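Local coordinates for protein TetR-family transcriptional regulator (Streptomyces coelicolor, PDB 2G7L) that probably binds operator DNA through an N-terminal helix-turn-helix domain and represses or otherwise regulates transcription, as other TetR-family dimers do, at residues M42-L45 with A46-D50; L49-G52 with P53-Y57; A203-A206 with H207-L210; L217-G220 with I221-P225. All blocks are in the same frame, centred on the assembly; numbering follows the deposited sequence.

Contact 1 of 4, residues M42-L45 with A46-D50; sequences MRRL and AQELD
Arg44 and Glu48 form an i to i+4 pair along helix 42-48, near its C-terminal end. Arg44 sets CG anti to its backbone N (chi1 179°), and a bend at chi2 brings the guanidinium back beside Glu48. The side chains run side by side, and NH2 of Arg44 reaches OE1 of Glu48 at 3.4 Å in a weak but nearly straight hydrogen bond that forms part of a salt bridge. OE1 meets the guanidinium at its edge, in its plane, although the carboxylate is turned 58° from that plane. The stronger partner of Arg44 is Glu35 of helix 21-35, so one guanidinium links two acids on neighbouring helices. Gln47 brings its amide almost parallel to the guanidinium, with NE2 3.7 Å from CD of Arg44. With an alanine in place of Arg44, Glu35 and Glu48 would probably both lose the positive charge they share. Helix 42-48 is the first helix of the helix-turn-helix of TetR-type DNA-binding domains, and its backbone runs in regular turns from Ala46 N to Met42 O (2.8 Å) as far as Leu49 N to Leu45 O (2.9 Å). Asp50 ends it as the C-prime residue of a Schellman motif, its N bonded to Gln47 O at 3.2 Å. On the buried side Met42, a selenomethionine, and Leu45 pack on Leu56 of the following helix, and Leu49 on Trp23 and Thr27 of helix 21-35.

Contact 2 of 4, residues L49-G52 with P53-Y57; sequences LDTG and PASLY
Thr51 and Ser55 face each other through their hydroxyls where the chain enters the short, weakly bonded helix 53-56, with OG1 of Thr51 and OG of Ser55 3.1 Å apart. Thr51 carries OG1 anti to its own backbone N (chi1 -175°), and this turns the hydroxyl to the serine while CG2 swings to the apolar side.

Among the backbone contacts, Ser55 N donates to Gly52 O at 3.1 Å. The bond is bent, 136° at the hydrogen, and the donor stands above the carbonyl plane. Pro53 suits its place at the head of this turn: an amide there has no helical carbonyl before it to bond to, so a residue without an N-H costs nothing. Within the helix the bonds from Leu56 N and Tyr57 N to Pro53 O are weak. The residues 49-52 form the turn of the helix-turn-helix, and helix 53-56 is in the place of the recognition helix, which in TetR relatives enters the major groove of DNA.

The apolar contact is made by the end of Leu56. Its CD2 lies 3.9 Å from CD1 of Leu49 and 4.1 Å from CG2 of Thr51, and the side chains of Leu49 and Thr51 each run at a slant to that of Leu56. Helix 21-35 packs against this cluster, its Ile24 touching both leucines. Leu19 of the N-terminal loop touches Leu49, Thr51 and Ser55.

Contact 3 of 4, residues A203-A206 with H207-L210; sequences AGSA and HDRL
Arg209 reaches back from the first turn of helix 206-223 to the carbonyl of Ala203, in the loop that leads into the helix. Its CB lies 3.7 Å from Ser205 O, and CG comes closer to the same oxygen. The chain bends at chi2 (-80°), which brings CD to 4.0 Å from Ala203 O and turns NE onto it. NE and NH1 then grip Ala203 O side-on, each at 2.8 Å, the oxygen lying near the guanidinium plane; NE approaches almost in line with the C=O bond, NH1 more from one side. NH1 also bonds Leu201 O, while NH2 makes a salt bridge with Asp150 of the second subunit, whose Trp147 provides a cation-pi contact. A leucine in place of Arg209 would probably leave the Ala203 carbonyl without either donor and Asp150 of the second subunit without its charged mate.

The helix start, in the TetR-type C-terminal region, is a capping box. Ser205, at the N-cap, accepts from Asp208 N through OG at 2.8 Å, and Ser205 N donates in return to Asp208 OD2 at 3.3 Å, on the anti side of the carboxylate. With chi1 at 63°, OG of Ser205 sits between the backbone N and the carbonyl carbon, which brings it within bonding distance of the Asp208 amide. It also lies at the edge of the His207 ring, near the ring plane. Gly204 has a positive phi at which a side chain would collide with the carbonyl oxygen of Ala203. Ala206 and Leu210 pack on Phe105 of helix 89-106.

Contact 4 of 4, residues L217-G220 with I221-P225; sequences LVNG and ITRTP
Ile221 lies along the carbonyl of Leu217 one turn back in helix 206-223, while Thr222 and Thr224 turn their hydroxyls to Val218 O and Gly220 O. CD1 of Ile221 is 4.3 Å from CB of Leu217, a loose apolar contact beside the short, nearly straight bond from Ile221 N to Leu217 O (2.6 Å). Both side chains pack on Leu152 of helix 142-161 and on Val216 of the second subunit, so the helix meets its copy across the dimer interface, consistent with the helical dimerisation interface of TetR-family proteins.

Thr222 turns its hydroxyl back on the helix backbone: chi1 of 55° sets OG1 between its backbone N and carbonyl carbon, from where it donates to Val218 O at 2.9 Å. The backbone N of Thr222 donates to the same oxygen at 2.9 Å, almost in line with the C=O bond, so Val218 O is held by two donors of one residue.

Arg223 lies over Asn219, whose CA sits on one face of its guanidinium, offset toward the rim, and NH1 passes 3.9 Å from Asn219 CB. The amide of Asn219 is engaged instead with Arg90 and with Thr224 of the second subunit.

Thr224 OG1 donates to Gly220 O at 2.7 Å, the donor tilted 22° from the carbonyl plane. The same hydroxyl accepts from Asn219 ND2 of the second subunit, and the reciprocal pair repeats across the interface. Donating back to the last turn of its own helix and accepting from the other chain, the buried threonine hydroxyl couples the helix terminus to the dimer contact.

In the fold
From the N terminus, contact 1 ends helix 42-48 and contact 2 takes up the chain where it stops. Between them they close the turn of the helix-turn-helix, and a probable hydrogen bond from Thr51 N to Ala46 O joins the two. Much later comes contact 3, which starts helix 206-223 after the loop from helix 192-197, and contact 4 closes the same helix at its other end, the two centres 21 Å apart. Contacts 1 and 2 overlap at Leu49 and Asp50, and the others follow in series. The first pair sits in the DNA-binding domain, their centres 40 to 46 Å from those of the second, whose contacts both meet the other subunit.

Contact 1 of 4, residues M42-L45 with A46-D50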
HETATM    1  N   MSE A  42     -11.700 -18.883  -8.167  1.00 66.15           N
HETATM    2  CA  MSE A  42     -12.530 -19.811  -7.414  1.00 67.07           C
HETATM    3  C   MSE A  42     -13.156 -20.865  -8.345  1.00 67.07           C
HETATM    4  O   MSE A  42     -13.267 -22.037  -7.980  1.00 66.02           O
HETATM    5  CB  MSE A  42     -13.612 -19.064  -6.600  1.00 67.59           C
HETATM    6  CG  MSE A  42     -13.045 -18.297  -5.364  1.00 72.17           C
HETATM    7 SE   MSE A  42     -12.329 -19.518  -3.980  0.80 78.35          SE
HETATM    8  CE  MSE A  42     -13.887 -19.888  -3.089  1.00 79.13           C
ATOM      9  N   ARG A  43     -13.554 -20.423  -9.543  1.00 67.17           N
ATOM     10  CA  ARG A  43     -14.134 -21.288 -10.584  1.00 67.35           C
ATOM     11  C   ARG A  43     -13.081 -22.280 -11.141  1.00 65.49           C
ATOM     12  O   ARG A  43     -13.343 -23.445 -11.182  1.00 65.24           O
ATOM     13  CB  ARG A  43     -14.786 -20.435 -11.683  1.00 68.49           C
ATOM     14  CG  ARG A  43     -15.307 -21.217 -12.917  1.00 73.63           C
ATOM     15  CD  ARG A  43     -14.823 -20.561 -14.273  1.00 81.33           C
ATOM     16  NE  ARG A  43     -13.557 -19.817 -14.111  1.00 85.51           N
ATOM     17  CZ  ARG A  43     -12.584 -19.736 -15.022  1.00 86.67           C
ATOM     18  NH1 ARG A  43     -12.702 -20.370 -16.192  1.00 87.57           N
ATOM     19  NH2 ARG A  43     -11.478 -19.041 -14.745  1.00 84.06           N
ATOM     20  N   ARG A  44     -11.886 -21.826 -11.522  1.00 64.93           N
ATOM     21  CA  ARG A  44     -10.813 -22.758 -11.891  1.00 64.12           C
ATOM     22  C   ARG A  44     -10.416 -23.722 -10.759  1.00 64.18           C
ATOM     23  O   ARG A  44      -9.912 -24.809 -11.001  1.00 64.65           O
ATOM     24  CB  ARG A  44      -9.580 -22.028 -12.401  1.00 64.33           C
ATOM     25  CG  ARG A  44      -8.434 -22.935 -12.774  1.00 63.01           C
ATOM     26  CD  ARG A  44      -8.853 -23.946 -13.885  1.00 64.82           C
ATOM     27  NE  ARG A  44      -7.914 -25.045 -13.879  1.00 66.36           N
ATOM     28  CZ  ARG A  44      -6.725 -25.024 -14.487  1.00 68.90           C
ATOM     29  NH1 ARG A  44      -6.335 -23.956 -15.206  1.00 68.39           N
ATOM     30  NH2 ARG A  44      -5.927 -26.081 -14.377  1.00 66.98           N
ATOM     31  N   LEU A  45     -10.650 -23.328  -9.521  1.00 63.23           N
ATOM     32  CA  LEU A  45     -10.265 -24.168  -8.380  1.00 62.94           C
ATOM     33  C   LEU A  45     -11.337 -25.205  -8.099  1.00 62.25           C
ATOM     34  O   LEU A  45     -11.012 -26.342  -7.824  1.00 60.24           O
ATOM     35  CB  LEU A  45     -10.014 -23.293  -7.138  1.00 63.08           C
ATOM     36  CG  LEU A  45      -8.962 -23.650  -6.107  1.00 63.35           C
ATOM     37  CD1 LEU A  45      -7.598 -23.827  -6.751  1.00 63.17           C
ATOM     38  CD2 LEU A  45      -8.975 -22.485  -5.126  1.00 62.04           C
ATOM     39  N   ALA A  46     -12.608 -24.785  -8.175  1.00 63.90           N
ATOM     40  CA  ALA A  46     -13.785 -25.674  -8.076  1.00 65.91           C
ATOM     41  C   ALA A  46     -13.719 -26.777  -9.145  1.00 67.02           C
ATOM     42  O   ALA A  46     -13.955 -27.965  -8.876  1.00 68.30           O
ATOM     43  CB  ALA A  46     -15.058 -24.853  -8.213  1.00 65.77           C
ATOM     44  N   GLN A  47     -13.336 -26.381 -10.346  1.00 68.32           N
ATOM     45  CA  GLN A  47     -13.153 -27.312 -11.437  1.00 70.04           C
ATOM     46  C   GLN A  47     -12.025 -28.249 -11.089  1.00 70.09           C
ATOM     47  O   GLN A  47     -12.135 -29.442 -11.276  1.00 70.34           O
ATOM     48  CB  GLN A  47     -12.820 -26.555 -12.720  1.00 70.78           C
ATOM     49  CG  GLN A  47     -12.709 -27.414 -13.984  1.00 75.09           C
ATOM     50  CD  GLN A  47     -11.490 -27.044 -14.838  1.00 79.74           C
ATOM     51  OE1 GLN A  47     -10.510 -27.811 -14.898  1.00 81.63           O
ATOM     52  NE2 GLN A  47     -11.528 -25.854 -15.481  1.00 79.23           N
ATOM     53  N   GLU A  48     -10.929 -27.717 -10.573  1.00 70.45           N
ATOM     54  CA  GLU A  48      -9.780 -28.549 -10.266  1.00 70.91           C
ATOM     55  C   GLU A  48     -10.083 -29.562  -9.146  1.00 71.03           C
ATOM     56  O   GLU A  48      -9.492 -30.639  -9.083  1.00 70.99           O
ATOM     57  CB  GLU A  48      -8.583 -27.673  -9.915  1.00 71.03           C
ATOM     58  CG  GLU A  48      -7.268 -28.405  -9.918  1.00 73.72           C
ATOM     59  CD  GLU A  48      -6.786 -28.792 -11.317  1.00 76.97           C
ATOM     60  OE1 GLU A  48      -7.416 -28.422 -12.336  1.00 76.64           O
ATOM     61  OE2 GLU A  48      -5.735 -29.466 -11.390  1.00 79.63           O
ATOM     62  N   LEU A  49     -11.025 -29.238  -8.275  1.00 71.75           N
ATOM     63  CA  LEU A  49     -11.362 -30.137  -7.185  1.00 72.62           C
ATOM     64  C   LEU A  49     -12.638 -30.977  -7.441  1.00 74.13           C
ATOM     65  O   LEU A  49     -13.150 -31.624  -6.514  1.00 74.06           O
ATOM     66  CB  LEU A  49     -11.481 -29.345  -5.882  1.00 71.45           C
ATOM     67  CG  LEU A  49     -10.174 -28.646  -5.478  1.00 70.80           C
ATOM     68  CD1 LEU A  49     -10.396 -27.583  -4.404  1.00 68.95           C
ATOM     69  CD2 LEU A  49      -9.192 -29.666  -5.011  1.00 68.98           C
ATOM     70  N   ASP A  50     -13.142 -30.955  -8.684  1.00 75.29           N
ATOM     71  CA  ASP A  50     -14.387 -31.659  -9.065  1.00 76.40           C
ATOM     72  C   ASP A  50     -15.554 -31.317  -8.122  1.00 75.93           C
ATOM     73  O   ASP A  50     -16.249 -32.202  -7.659  1.00 76.48           O
ATOM     74  CB  ASP A  50     -14.181 -33.184  -9.136  1.00 76.99           C
ATOM     75  CG  ASP A  50     -12.951 -33.603 -10.013  1.00 81.97           C
ATOM     76  OD1 ASP A  50     -12.287 -34.622  -9.656  1.00 86.99           O
ATOM     77  OD2 ASP A  50     -12.637 -32.942 -11.046  1.00 84.46           O
TER

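Contact 2 of 4, residues L49-G52 with P53-Y57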
ATOM      1  N   LEU A  49     -11.025 -29.238  -8.275  1.00 71.75           N
ATOM      2  CA  LEU A  49     -11.362 -30.137  -7.185  1.00 72.62           C
ATOM      3  C   LEU A  49     -12.638 -30.977  -7.441  1.00 74.13           C
ATOM      4  O   LEU A  49     -13.150 -31.624  -6.514  1.00 74.06           O
ATOM      5  CB  LEU A  49     -11.481 -29.345  -5.882  1.00 71.45           C
ATOM      6  CG  LEU A  49     -10.174 -28.646  -5.478  1.00 70.80           C
ATOM      7  CD1 LEU A  49     -10.396 -27.583  -4.404  1.00 68.95           C
ATOM      8  CD2 LEU A  49      -9.192 -29.666  -5.011  1.00 68.98           C
ATOM      9  N   ASP A  50     -13.142 -30.955  -8.684  1.00 75.29           N
ATOM     10  CA  ASP A  50     -14.387 -31.659  -9.065  1.00 76.40           C
ATOM     11  C   ASP A  50     -15.554 -31.317  -8.122  1.00 75.93           C
ATOM     12  O   ASP A  50     -16.249 -32.202  -7.659  1.00 76.48           O
ATOM     13  CB  ASP A  50     -14.181 -33.184  -9.136  1.00 76.99           C
ATOM     14  CG  ASP A  50     -12.951 -33.603 -10.013  1.00 81.97           C
ATOM     15  OD1 ASP A  50     -12.287 -34.622  -9.656  1.00 86.99           O
ATOM     16  OD2 ASP A  50     -12.637 -32.942 -11.046  1.00 84.46           O
ATOM     17  N   THR A  51     -15.740 -30.027  -7.844  1.00 75.50           N
ATOM     18  CA  THR A  51     -16.828 -29.511  -7.000  1.00 74.54           C
ATOM     19  C   THR A  51     -17.269 -28.101  -7.520  1.00 73.92           C
ATOM     20  O   THR A  51     -16.737 -27.615  -8.540  1.00 72.94           O
ATOM     21  CB  THR A  51     -16.386 -29.479  -5.513  1.00 74.43           C
ATOM     22  OG1 THR A  51     -17.484 -29.097  -4.676  1.00 76.54           O
ATOM     23  CG2 THR A  51     -15.245 -28.509  -5.301  1.00 73.74           C
ATOM     24  N   GLY A  52     -18.235 -27.464  -6.853  1.00 73.20           N
ATOM     25  CA  GLY A  52     -18.679 -26.119  -7.249  1.00 73.29           C
ATOM     26  C   GLY A  52     -18.117 -25.004  -6.362  1.00 73.57           C
ATOM     27  O   GLY A  52     -17.744 -25.264  -5.200  1.00 74.43           O
ATOM     28  N   PRO A  53     -18.079 -23.747  -6.874  1.00 72.93           N
ATOM     29  CA  PRO A  53     -17.626 -22.580  -6.106  1.00 72.39           C
ATOM     30  C   PRO A  53     -18.257 -22.404  -4.700  1.00 72.13           C
ATOM     31  O   PRO A  53     -17.549 -21.994  -3.764  1.00 71.75           O
ATOM     32  CB  PRO A  53     -18.009 -21.403  -7.005  1.00 73.04           C
ATOM     33  CG  PRO A  53     -18.027 -21.978  -8.389  1.00 72.66           C
ATOM     34  CD  PRO A  53     -18.493 -23.376  -8.242  1.00 72.77           C
ATOM     35  N   ALA A  54     -19.556 -22.700  -4.556  1.00 70.88           N
ATOM     36  CA  ALA A  54     -20.265 -22.588  -3.262  1.00 69.95           C
ATOM     37  C   ALA A  54     -19.611 -23.403  -2.142  1.00 69.14           C
ATOM     38  O   ALA A  54     -19.603 -23.004  -0.971  1.00 69.15           O
ATOM     39  CB  ALA A  54     -21.747 -22.991  -3.424  1.00 69.90           C
ATOM     40  N   SER A  55     -19.073 -24.553  -2.511  1.00 68.33           N
ATOM     41  CA  SER A  55     -18.358 -25.411  -1.575  1.00 68.73           C
ATOM     42  C   SER A  55     -17.068 -24.789  -1.067  1.00 67.63           C
ATOM     43  O   SER A  55     -16.740 -24.915   0.094  1.00 67.77           O
ATOM     44  CB  SER A  55     -18.024 -26.732  -2.245  1.00 68.66           C
ATOM     45  OG  SER A  55     -19.174 -27.235  -2.863  1.00 70.95           O
ATOM     46  N   LEU A  56     -16.346 -24.123  -1.954  1.00 67.42           N
ATOM     47  CA  LEU A  56     -15.064 -23.526  -1.616  1.00 67.07           C
ATOM     48  C   LEU A  56     -15.232 -22.298  -0.757  1.00 67.42           C
ATOM     49  O   LEU A  56     -14.336 -21.964  -0.005  1.00 67.22           O
ATOM     50  CB  LEU A  56     -14.309 -23.139  -2.878  1.00 66.17           C
ATOM     51  CG  LEU A  56     -14.060 -24.165  -3.964  1.00 64.44           C
ATOM     52  CD1 LEU A  56     -13.178 -23.538  -4.997  1.00 59.26           C
ATOM     53  CD2 LEU A  56     -13.440 -25.399  -3.391  1.00 64.26           C
ATOM     54  N   TYR A  57     -16.381 -21.634  -0.870  1.00 68.37           N
ATOM     55  CA  TYR A  57     -16.611 -20.327  -0.232  1.00 69.53           C
ATOM     56  C   TYR A  57     -16.777 -20.406   1.257  1.00 69.43           C
ATOM     57  O   TYR A  57     -16.658 -19.405   1.947  1.00 70.53           O
ATOM     58  CB  TYR A  57     -17.830 -19.581  -0.838  1.00 70.73           C
ATOM     59  CG  TYR A  57     -17.573 -18.925  -2.181  1.00 70.83           C
ATOM     60  CD1 TYR A  57     -18.473 -19.078  -3.242  1.00 74.20           C
ATOM     61  CD2 TYR A  57     -16.436 -18.176  -2.392  1.00 70.92           C
ATOM     62  CE1 TYR A  57     -18.229 -18.493  -4.494  1.00 75.54           C
ATOM     63  CE2 TYR A  57     -16.178 -17.580  -3.612  1.00 74.06           C
ATOM     64  CZ  TYR A  57     -17.072 -17.731  -4.670  1.00 75.08           C
ATOM     65  OH  TYR A  57     -16.799 -17.111  -5.876  1.00 71.67           O
TER

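Contact 3 of 4, residues A203-A206 with H207-L210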
ATOM      1  N   ALA A 203      15.065   9.796  -7.330  1.00 56.37           N
ATOM      2  CA  ALA A 203      16.232   8.908  -7.204  1.00 56.10           C
ATOM      3  C   ALA A 203      16.161   7.752  -6.164  1.00 55.91           C
ATOM      4  O   ALA A 203      15.301   7.730  -5.237  1.00 55.05           O
ATOM      5  CB  ALA A 203      17.529   9.734  -7.047  1.00 56.87           C
ATOM      6  N   GLY A 204      17.060   6.789  -6.378  1.00 55.88           N
ATOM      7  CA  GLY A 204      17.245   5.620  -5.515  1.00 57.27           C
ATOM      8  C   GLY A 204      16.565   4.344  -5.976  1.00 58.58           C
ATOM      9  O   GLY A 204      15.453   4.379  -6.532  1.00 59.08           O
ATOM     10  N   SER A 205      17.232   3.216  -5.726  1.00 59.83           N
ATOM     11  CA  SER A 205      16.683   1.863  -5.933  1.00 60.27           C
ATOM     12  C   SER A 205      15.538   1.605  -4.972  1.00 60.59           C
ATOM     13  O   SER A 205      15.427   2.274  -3.960  1.00 60.11           O
ATOM     14  CB  SER A 205      17.776   0.823  -5.713  1.00 61.65           C
ATOM     15  OG  SER A 205      18.300   0.798  -4.366  1.00 61.44           O
ATOM     16  N   ALA A 206      14.672   0.641  -5.286  1.00 61.02           N
ATOM     17  CA  ALA A 206      13.594   0.246  -4.351  1.00 61.06           C
ATOM     18  C   ALA A 206      14.182  -0.284  -3.039  1.00 61.04           C
ATOM     19  O   ALA A 206      13.544  -0.177  -1.977  1.00 60.13           O
ATOM     20  CB  ALA A 206      12.661  -0.802  -4.996  1.00 62.16           C
ATOM     21  N   HIS A 207      15.377  -0.874  -3.163  1.00 60.81           N
ATOM     22  CA  HIS A 207      16.252  -1.314  -2.059  1.00 62.41           C
ATOM     23  C   HIS A 207      16.750  -0.163  -1.175  1.00 60.12           C
ATOM     24  O   HIS A 207      16.749  -0.254   0.079  1.00 59.69           O
ATOM     25  CB  HIS A 207      17.498  -2.046  -2.632  1.00 64.55           C
ATOM     26  CG  HIS A 207      18.639  -2.199  -1.647  1.00 70.92           C
ATOM     27  ND1 HIS A 207      18.656  -3.172  -0.657  1.00 75.18           N
ATOM     28  CD2 HIS A 207      19.800  -1.506  -1.508  1.00 74.83           C
ATOM     29  CE1 HIS A 207      19.777  -3.068   0.043  1.00 76.68           C
ATOM     30  NE2 HIS A 207      20.486  -2.062  -0.447  1.00 76.84           N
ATOM     31  N   ASP A 208      17.204   0.901  -1.842  1.00 57.82           N
ATOM     32  CA  ASP A 208      17.665   2.129  -1.146  1.00 55.96           C
ATOM     33  C   ASP A 208      16.488   2.727  -0.373  1.00 53.15           C
ATOM     34  O   ASP A 208      16.611   3.004   0.779  1.00 52.42           O
ATOM     35  CB  ASP A 208      18.235   3.123  -2.138  1.00 55.96           C
ATOM     36  CG  ASP A 208      19.624   2.731  -2.645  1.00 60.55           C
ATOM     37  OD1 ASP A 208      20.442   2.099  -1.884  1.00 59.83           O
ATOM     38  OD2 ASP A 208      19.900   3.098  -3.825  1.00 66.35           O
ATOM     39  N   ARG A 209      15.329   2.827  -1.007  1.00 51.37           N
ATOM     40  CA  ARG A 209      14.164   3.449  -0.406  1.00 50.36           C
ATOM     41  C   ARG A 209      13.660   2.639   0.760  1.00 49.77           C
ATOM     42  O   ARG A 209      13.184   3.168   1.733  1.00 50.39           O
ATOM     43  CB  ARG A 209      13.071   3.622  -1.472  1.00 49.93           C
ATOM     44  CG  ARG A 209      13.483   4.561  -2.686  1.00 50.89           C
ATOM     45  CD  ARG A 209      13.326   5.987  -2.279  1.00 49.67           C
ATOM     46  NE  ARG A 209      13.420   6.939  -3.380  1.00 47.65           N
ATOM     47  CZ  ARG A 209      12.527   7.886  -3.602  1.00 46.42           C
ATOM     48  NH1 ARG A 209      12.690   8.672  -4.654  1.00 46.22           N
ATOM     49  NH2 ARG A 209      11.464   8.035  -2.780  1.00 42.68           N
ATOM     50  N   LEU A 210      13.739   1.316   0.640  1.00 50.54           N
ATOM     51  CA  LEU A 210      13.309   0.398   1.691  1.00 49.99           C
ATOM     52  C   LEU A 210      14.318   0.375   2.825  1.00 48.04           C
ATOM     53  O   LEU A 210      13.927   0.210   3.960  1.00 47.74           O
ATOM     54  CB  LEU A 210      13.162  -1.046   1.098  1.00 51.01           C
ATOM     55  CG  LEU A 210      11.856  -1.513   0.413  1.00 52.12           C
ATOM     56  CD1 LEU A 210      12.131  -2.828  -0.275  1.00 51.99           C
ATOM     57  CD2 LEU A 210      10.647  -1.639   1.430  1.00 49.64           C
TER

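Contact 4 of 4, residues L217-G220 with I221-P225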
ATOM      1  N   LEU A 217      10.798   4.415   9.871  1.00 42.80           N
ATOM      2  CA  LEU A 217       9.665   3.886  10.616  1.00 42.66           C
ATOM      3  C   LEU A 217      10.093   3.477  12.002  1.00 41.11           C
ATOM      4  O   LEU A 217       9.406   3.781  12.991  1.00 41.63           O
ATOM      5  CB  LEU A 217       9.069   2.676   9.843  1.00 42.87           C
ATOM      6  CG  LEU A 217       8.114   3.167   8.727  1.00 47.75           C
ATOM      7  CD1 LEU A 217       7.913   2.065   7.777  1.00 47.61           C
ATOM      8  CD2 LEU A 217       6.752   3.536   9.394  1.00 47.49           C
ATOM      9  N   VAL A 218      11.202   2.761  12.101  1.00 39.58           N
ATOM     10  CA  VAL A 218      11.670   2.331  13.500  1.00 42.09           C
ATOM     11  C   VAL A 218      11.926   3.531  14.434  1.00 41.96           C
ATOM     12  O   VAL A 218      11.371   3.669  15.585  1.00 43.24           O
ATOM     13  CB  VAL A 218      12.891   1.354  13.368  1.00 42.45           C
ATOM     14  CG1 VAL A 218      13.392   0.962  14.722  1.00 45.09           C
ATOM     15  CG2 VAL A 218      12.386   0.049  12.655  1.00 44.53           C
ATOM     16  N   ASN A 219      12.653   4.498  13.882  1.00 43.18           N
ATOM     17  CA  ASN A 219      12.884   5.781  14.599  1.00 43.92           C
ATOM     18  C   ASN A 219      11.592   6.435  14.969  1.00 43.77           C
ATOM     19  O   ASN A 219      11.354   6.820  16.115  1.00 43.53           O
ATOM     20  CB  ASN A 219      13.699   6.690  13.724  1.00 43.78           C
ATOM     21  CG  ASN A 219      15.105   6.255  13.678  1.00 49.23           C
ATOM     22  OD1 ASN A 219      15.501   5.452  14.527  1.00 52.19           O
ATOM     23  ND2 ASN A 219      15.889   6.726  12.683  1.00 49.15           N
ATOM     24  N   GLY A 220      10.669   6.534  14.025  1.00 44.69           N
ATOM     25  CA  GLY A 220       9.383   7.131  14.451  1.00 42.97           C
ATOM     26  C   GLY A 220       8.548   6.317  15.392  1.00 42.68           C
ATOM     27  O   GLY A 220       7.880   6.841  16.270  1.00 42.55           O
ATOM     28  N   ILE A 221       8.460   5.014  15.127  1.00 44.41           N
ATOM     29  CA  ILE A 221       7.645   4.148  16.006  1.00 44.74           C
ATOM     30  C   ILE A 221       8.136   4.233  17.475  1.00 45.56           C
ATOM     31  O   ILE A 221       7.338   4.448  18.415  1.00 45.90           O
ATOM     32  CB  ILE A 221       7.653   2.687  15.527  1.00 44.00           C
ATOM     33  CG1 ILE A 221       6.833   2.533  14.220  1.00 45.95           C
ATOM     34  CG2 ILE A 221       7.139   1.707  16.669  1.00 43.93           C
ATOM     35  CD1 ILE A 221       7.243   1.289  13.433  1.00 43.15           C
ATOM     36  N   THR A 222       9.451   4.116  17.659  1.00 46.53           N
ATOM     37  CA  THR A 222       9.996   4.079  19.041  1.00 50.18           C
ATOM     38  C   THR A 222       9.812   5.412  19.754  1.00 51.61           C
ATOM     39  O   THR A 222       9.672   5.429  20.981  1.00 51.90           O
ATOM     40  CB  THR A 222      11.447   3.648  19.098  1.00 49.93           C
ATOM     41  OG1 THR A 222      12.247   4.495  18.254  1.00 53.12           O
ATOM     42  CG2 THR A 222      11.603   2.187  18.621  1.00 49.83           C
ATOM     43  N   ARG A 223       9.700   6.517  18.995  1.00 51.09           N
ATOM     44  CA  ARG A 223       9.608   7.797  19.636  1.00 50.56           C
ATOM     45  C   ARG A 223       8.274   8.475  19.697  1.00 48.47           C
ATOM     46  O   ARG A 223       8.124   9.489  20.371  1.00 47.63           O
ATOM     47  CB  ARG A 223      10.734   8.708  19.207  1.00 52.06           C
ATOM     48  CG  ARG A 223      10.557   9.437  17.989  1.00 57.39           C
ATOM     49  CD  ARG A 223      11.889   9.401  17.220  1.00 65.56           C
ATOM     50  NE  ARG A 223      13.013   8.913  18.022  1.00 71.64           N
ATOM     51  CZ  ARG A 223      14.292   8.919  17.626  1.00 75.75           C
ATOM     52  NH1 ARG A 223      14.647   9.392  16.434  1.00 73.59           N
ATOM     53  NH2 ARG A 223      15.239   8.434  18.438  1.00 78.54           N
ATOM     54  N   THR A 224       7.259   7.862  19.108  1.00 46.03           N
ATOM     55  CA  THR A 224       5.942   8.511  19.037  1.00 43.94           C
ATOM     56  C   THR A 224       4.912   7.761  19.843  1.00 45.19           C
ATOM     57  O   THR A 224       4.544   6.675  19.483  1.00 46.06           O
ATOM     58  CB  THR A 224       5.422   8.603  17.551  1.00 44.67           C
ATOM     59  OG1 THR A 224       6.436   9.124  16.682  1.00 44.09           O
ATOM     60  CG2 THR A 224       4.206   9.445  17.472  1.00 40.15           C
ATOM     61  N   PRO A 225       4.447   8.335  20.953  1.00 47.16           N
ATOM     62  CA  PRO A 225       3.367   7.756  21.758  1.00 47.99           C
ATOM     63  C   PRO A 225       2.054   7.593  20.975  1.00 50.63           C
ATOM     64  O   PRO A 225       1.715   8.451  20.120  1.00 50.48           O
ATOM     65  CB  PRO A 225       3.159   8.796  22.862  1.00 47.92           C
ATOM     66  CG  PRO A 225       4.459   9.500  22.958  1.00 47.08           C
ATOM     67  CD  PRO A 225       4.974   9.583  21.556  1.00 47.62           C
TER